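Local coordinates for malonyl CoA-acyl carrier protein transacylase (Burkholderia pseudomallei 1710b, PDB 3EZO), which probably transfers the malonyl group from malonyl-CoA to the holo acyl carrier protein, yielding malonyl-ACP and free CoA, at residues A271-K285 with T291-F304. Numbering follows the deposited sequence.
Sequences AREGVTHVIECGPGK and TKRIDGNLVGASVF
Strands 277-281 and 299-303, joined through helix 286-294, form a beta-alpha-beta unit at one border of the parallel sheet of the acyl transferase domain, and their backbones pair from His-277 with Val-299 to Cys-281 with Val-303. The ladder starts with Val-299 N giving a nearly straight bond to Thr-276 O (2.7 Å) and ends with Gly-282 N on Val-303 O (2.8 Å). One rung is weak: Ala-301 N lies 3.4 Å from Val-278 O, and that carbonyl also accepts from a water that bridges to Thr-291 OG1 on the connecting helix.

On one face of the pair the His-277 ring runs alongside Val-299, its CD2 3.5 Å from Val-299 CB. Farther along, Ile-279 straddles two neighbours: CG1 lies against Ala-301 CB, while CG2 meets Val-303 CG2 at 3.7 Å. The other face receives the helix. With CG1 anti to the backbone N (chi1 179°), Val-278 turns that methyl to the hydroxyl side of Thr-291, in van der Waals contact only; its CG2 packs 4.1 Å from CD1 of Leu-298, at the end of the turn leading into strand 299-303. Glu-280 extends from this same face, and its carboxylate accepts from the backbone N of Leu-287 and Ala-288 in the first turn of the helix.

Beyond the strands, Lys-285 bends at its last torsion and sets NZ over one face of the Phe-304 ring, 3.9 Å from the centroid and 22° off the normal, a cation-pi contact. The unit is thus a worked case of a crossover held at several levels: main-chain bonds join the strands, apolar branches pack on both faces, and a buried carboxylate grips the amino end of the helix, where the helix dipole would probably favour its charged form.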
# COMPACT_ATOMS: atom_id res chain seq x y z
N ALA A 271 -13.42 -8.67 -7.74
CA ALA A 271 -14.00 -9.92 -8.19
C ALA A 271 -15.49 -9.80 -8.49
O ALA A 271 -15.95 -10.38 -9.48
CB ALA A 271 -13.79 -11.00 -7.17
N ARG A 272 -16.25 -9.09 -7.65
CA ARG A 272 -17.71 -8.94 -7.88
C ARG A 272 -18.00 -8.08 -9.10
O ARG A 272 -19.11 -8.10 -9.61
CB ARG A 272 -18.46 -8.35 -6.65
CG ARG A 272 -18.57 -9.32 -5.51
CD ARG A 272 -19.62 -8.90 -4.48
NE ARG A 272 -19.26 -7.58 -4.02
CZ ARG A 272 -18.39 -7.35 -3.04
NH1 ARG A 272 -17.85 -8.36 -2.37
NH2 ARG A 272 -18.09 -6.10 -2.72
N GLU A 273 -17.02 -7.33 -9.59
CA GLU A 273 -17.22 -6.61 -10.84
C GLU A 273 -16.99 -7.51 -12.06
O GLU A 273 -17.03 -7.03 -13.19
CB GLU A 273 -16.28 -5.39 -10.93
CG GLU A 273 -16.58 -4.29 -9.90
CD GLU A 273 -17.92 -3.65 -10.13
OE1 GLU A 273 -18.24 -3.41 -11.31
OE2 GLU A 273 -18.64 -3.37 -9.14
N GLY A 274 -16.75 -8.78 -11.84
CA GLY A 274 -16.56 -9.71 -12.97
C GLY A 274 -15.12 -9.72 -13.51
O GLY A 274 -14.87 -10.24 -14.59
N VAL A 275 -14.19 -9.12 -12.75
CA VAL A 275 -12.78 -9.27 -13.01
C VAL A 275 -12.28 -10.61 -12.46
O VAL A 275 -12.48 -10.93 -11.29
CB VAL A 275 -11.95 -8.14 -12.33
CG1 VAL A 275 -10.42 -8.35 -12.57
CG2 VAL A 275 -12.41 -6.78 -12.80
N THR A 276 -11.65 -11.39 -13.31
CA THR A 276 -11.07 -12.67 -12.93
C THR A 276 -9.55 -12.62 -12.97
O THR A 276 -8.89 -13.45 -12.37
CB THR A 276 -11.56 -13.77 -13.89
OG1 THR A 276 -11.26 -13.37 -15.24
CG2 THR A 276 -13.10 -13.94 -13.76
N HIS A 277 -8.98 -11.62 -13.65
CA HIS A 277 -7.52 -11.44 -13.70
C HIS A 277 -7.04 -10.25 -12.88
O HIS A 277 -7.38 -9.09 -13.16
CB HIS A 277 -7.06 -11.30 -15.15
CG HIS A 277 -7.45 -12.46 -16.02
ND1 HIS A 277 -7.70 -12.34 -17.37
CD2 HIS A 277 -7.68 -13.75 -15.71
CE1 HIS A 277 -8.02 -13.52 -17.86
NE2 HIS A 277 -8.02 -14.40 -16.88
N VAL A 278 -6.20 -10.54 -11.89
CA VAL A 278 -5.67 -9.52 -11.01
C VAL A 278 -4.13 -9.54 -11.06
O VAL A 278 -3.47 -10.52 -10.65
CB VAL A 278 -6.22 -9.70 -9.60
CG1 VAL A 278 -5.65 -8.67 -8.68
CG2 VAL A 278 -7.83 -9.68 -9.65
N ILE A 279 -3.58 -8.46 -11.59
CA ILE A 279 -2.14 -8.37 -11.85
C ILE A 279 -1.56 -7.41 -10.84
O ILE A 279 -2.02 -6.28 -10.71
CB ILE A 279 -1.89 -7.89 -13.27
CG1 ILE A 279 -2.40 -8.95 -14.27
CG2 ILE A 279 -0.39 -7.58 -13.52
CD1 ILE A 279 -2.47 -8.38 -15.66
N GLU A 280 -0.59 -7.89 -10.08
CA GLU A 280 0.16 -7.03 -9.16
C GLU A 280 1.14 -6.26 -9.99
O GLU A 280 1.95 -6.86 -10.73
CB GLU A 280 0.87 -7.81 -8.07
CG GLU A 280 1.84 -6.89 -7.27
CD GLU A 280 2.33 -7.49 -5.98
OE1 GLU A 280 2.56 -8.72 -5.95
OE2 GLU A 280 2.54 -6.70 -5.01
N CYS A 281 1.08 -4.94 -9.91
CA CYS A 281 1.98 -4.10 -10.70
C CYS A 281 3.04 -3.48 -9.80
O CYS A 281 2.77 -2.54 -9.05
CB CYS A 281 1.22 -3.04 -11.48
SG CYS A 281 2.26 -1.99 -12.57
N GLY A 282 4.24 -4.02 -9.87
CA GLY A 282 5.34 -3.54 -9.07
C GLY A 282 6.13 -4.65 -8.40
O GLY A 282 5.81 -5.82 -8.52
N PRO A 283 7.18 -4.28 -7.67
CA PRO A 283 8.07 -5.29 -7.08
C PRO A 283 7.56 -5.92 -5.77
O PRO A 283 6.72 -5.34 -5.07
CB PRO A 283 9.34 -4.49 -6.78
CG PRO A 283 8.80 -3.14 -6.41
CD PRO A 283 7.65 -2.91 -7.42
N GLY A 284 8.07 -7.12 -5.46
CA GLY A 284 8.00 -7.69 -4.11
C GLY A 284 7.12 -8.91 -3.94
O GLY A 284 7.24 -9.65 -2.97
N LYS A 285 6.23 -9.13 -4.90
CA LYS A 285 5.27 -10.26 -4.90
C LYS A 285 4.28 -10.32 -3.72
O LYS A 285 3.56 -11.32 -3.57
CB LYS A 285 6.00 -11.60 -5.06
CG LYS A 285 7.25 -11.52 -5.96
CD LYS A 285 7.58 -12.87 -6.57
CE LYS A 285 9.07 -12.95 -7.08
NZ LYS A 285 9.62 -11.69 -7.64
N THR A 291 -3.76 -12.21 -3.18
CA THR A 291 -4.85 -12.50 -4.12
C THR A 291 -5.15 -14.01 -4.09
O THR A 291 -6.32 -14.43 -3.97
CB THR A 291 -4.51 -12.06 -5.57
OG1 THR A 291 -4.24 -10.66 -5.61
CG2 THR A 291 -5.62 -12.41 -6.56
N LYS A 292 -4.08 -14.82 -4.16
CA LYS A 292 -4.20 -16.28 -4.11
C LYS A 292 -5.01 -16.73 -2.88
O LYS A 292 -5.87 -17.59 -2.97
CB LYS A 292 -2.83 -17.00 -4.08
CG LYS A 292 -1.94 -16.81 -5.29
CD LYS A 292 -0.62 -17.62 -5.15
CE LYS A 292 0.32 -17.50 -6.38
NZ LYS A 292 1.28 -16.32 -6.32
N ARG A 293 -4.71 -16.13 -1.74
CA ARG A 293 -5.34 -16.48 -0.48
C ARG A 293 -6.78 -15.98 -0.37
O ARG A 293 -7.62 -16.61 0.27
CB ARG A 293 -4.56 -15.87 0.68
CG ARG A 293 -3.06 -16.17 0.70
CD ARG A 293 -2.74 -17.39 1.44
NE ARG A 293 -3.66 -17.43 2.56
CZ ARG A 293 -3.54 -16.74 3.70
NH1 ARG A 293 -2.47 -15.97 3.94
NH2 ARG A 293 -4.51 -16.85 4.61
N ILE A 294 -7.05 -14.80 -0.91
CA ILE A 294 -8.37 -14.20 -0.84
C ILE A 294 -9.40 -14.96 -1.71
O ILE A 294 -10.56 -15.17 -1.32
CB ILE A 294 -8.30 -12.70 -1.21
CG1 ILE A 294 -7.56 -11.92 -0.11
CG2 ILE A 294 -9.69 -12.13 -1.42
CD1 ILE A 294 -6.87 -10.64 -0.58
N ASP A 295 -8.98 -15.37 -2.90
CA ASP A 295 -9.91 -15.97 -3.85
C ASP A 295 -9.08 -16.70 -4.88
O ASP A 295 -8.49 -16.08 -5.76
CB ASP A 295 -10.77 -14.88 -4.50
CG ASP A 295 -11.82 -15.43 -5.49
OD1 ASP A 295 -11.79 -16.65 -5.84
OD2 ASP A 295 -12.68 -14.60 -5.92
N GLY A 296 -9.07 -18.03 -4.76
CA GLY A 296 -8.28 -18.89 -5.64
C GLY A 296 -8.81 -19.00 -7.07
O GLY A 296 -8.10 -19.54 -7.93
N ASN A 297 -10.02 -18.54 -7.36
CA ASN A 297 -10.50 -18.54 -8.75
C ASN A 297 -9.92 -17.38 -9.51
O ASN A 297 -10.03 -17.32 -10.73
CB ASN A 297 -12.01 -18.42 -8.86
CG ASN A 297 -12.77 -19.46 -8.06
OD1 ASN A 297 -12.31 -20.59 -7.87
ND2 ASN A 297 -13.97 -19.08 -7.60
N LEU A 298 -9.38 -16.39 -8.80
CA LEU A 298 -8.77 -15.26 -9.49
C LEU A 298 -7.49 -15.78 -10.14
O LEU A 298 -6.91 -16.73 -9.65
CB LEU A 298 -8.46 -14.08 -8.53
CG LEU A 298 -9.68 -13.46 -7.87
CD1 LEU A 298 -9.26 -12.35 -6.91
CD2 LEU A 298 -10.64 -12.96 -8.95
N VAL A 299 -7.10 -15.18 -11.26
CA VAL A 299 -5.89 -15.57 -11.95
C VAL A 299 -4.88 -14.46 -11.85
O VAL A 299 -5.09 -13.36 -12.35
CB VAL A 299 -6.14 -15.90 -13.44
CG1 VAL A 299 -4.80 -16.16 -14.16
CG2 VAL A 299 -7.12 -17.11 -13.57
N GLY A 300 -3.75 -14.77 -11.24
CA GLY A 300 -2.75 -13.74 -10.91
C GLY A 300 -1.63 -13.64 -11.90
O GLY A 300 -1.30 -14.60 -12.57
N ALA A 301 -1.07 -12.45 -12.06
CA ALA A 301 0.25 -12.30 -12.69
C ALA A 301 0.94 -11.14 -12.00
O ALA A 301 0.41 -10.55 -11.03
CB ALA A 301 0.14 -12.07 -14.19
N SER A 302 2.15 -10.82 -12.45
CA SER A 302 2.84 -9.67 -11.87
C SER A 302 3.71 -9.02 -12.89
O SER A 302 4.20 -9.68 -13.82
CB SER A 302 3.65 -10.07 -10.68
OG SER A 302 2.87 -10.89 -9.84
N VAL A 303 3.81 -7.70 -12.76
CA VAL A 303 4.72 -6.93 -13.58
C VAL A 303 5.77 -6.32 -12.68
O VAL A 303 5.49 -5.35 -11.95
CB VAL A 303 3.97 -5.86 -14.34
CG1 VAL A 303 4.94 -5.08 -15.22
CG2 VAL A 303 2.80 -6.52 -15.13
N PHE A 304 6.98 -6.90 -12.72
CA PHE A 304 8.13 -6.38 -11.96
C PHE A 304 9.47 -6.42 -12.72
O PHE A 304 10.50 -5.95 -12.22
CB PHE A 304 8.25 -7.15 -10.63
CG PHE A 304 8.44 -8.60 -10.81
CD1 PHE A 304 9.70 -9.13 -11.04
CD2 PHE A 304 7.36 -9.47 -10.72
CE1 PHE A 304 9.90 -10.49 -11.22
CE2 PHE A 304 7.54 -10.84 -10.89
CZ PHE A 304 8.84 -11.34 -11.14
O HOH W 1 -2.52 -10.92 -8.02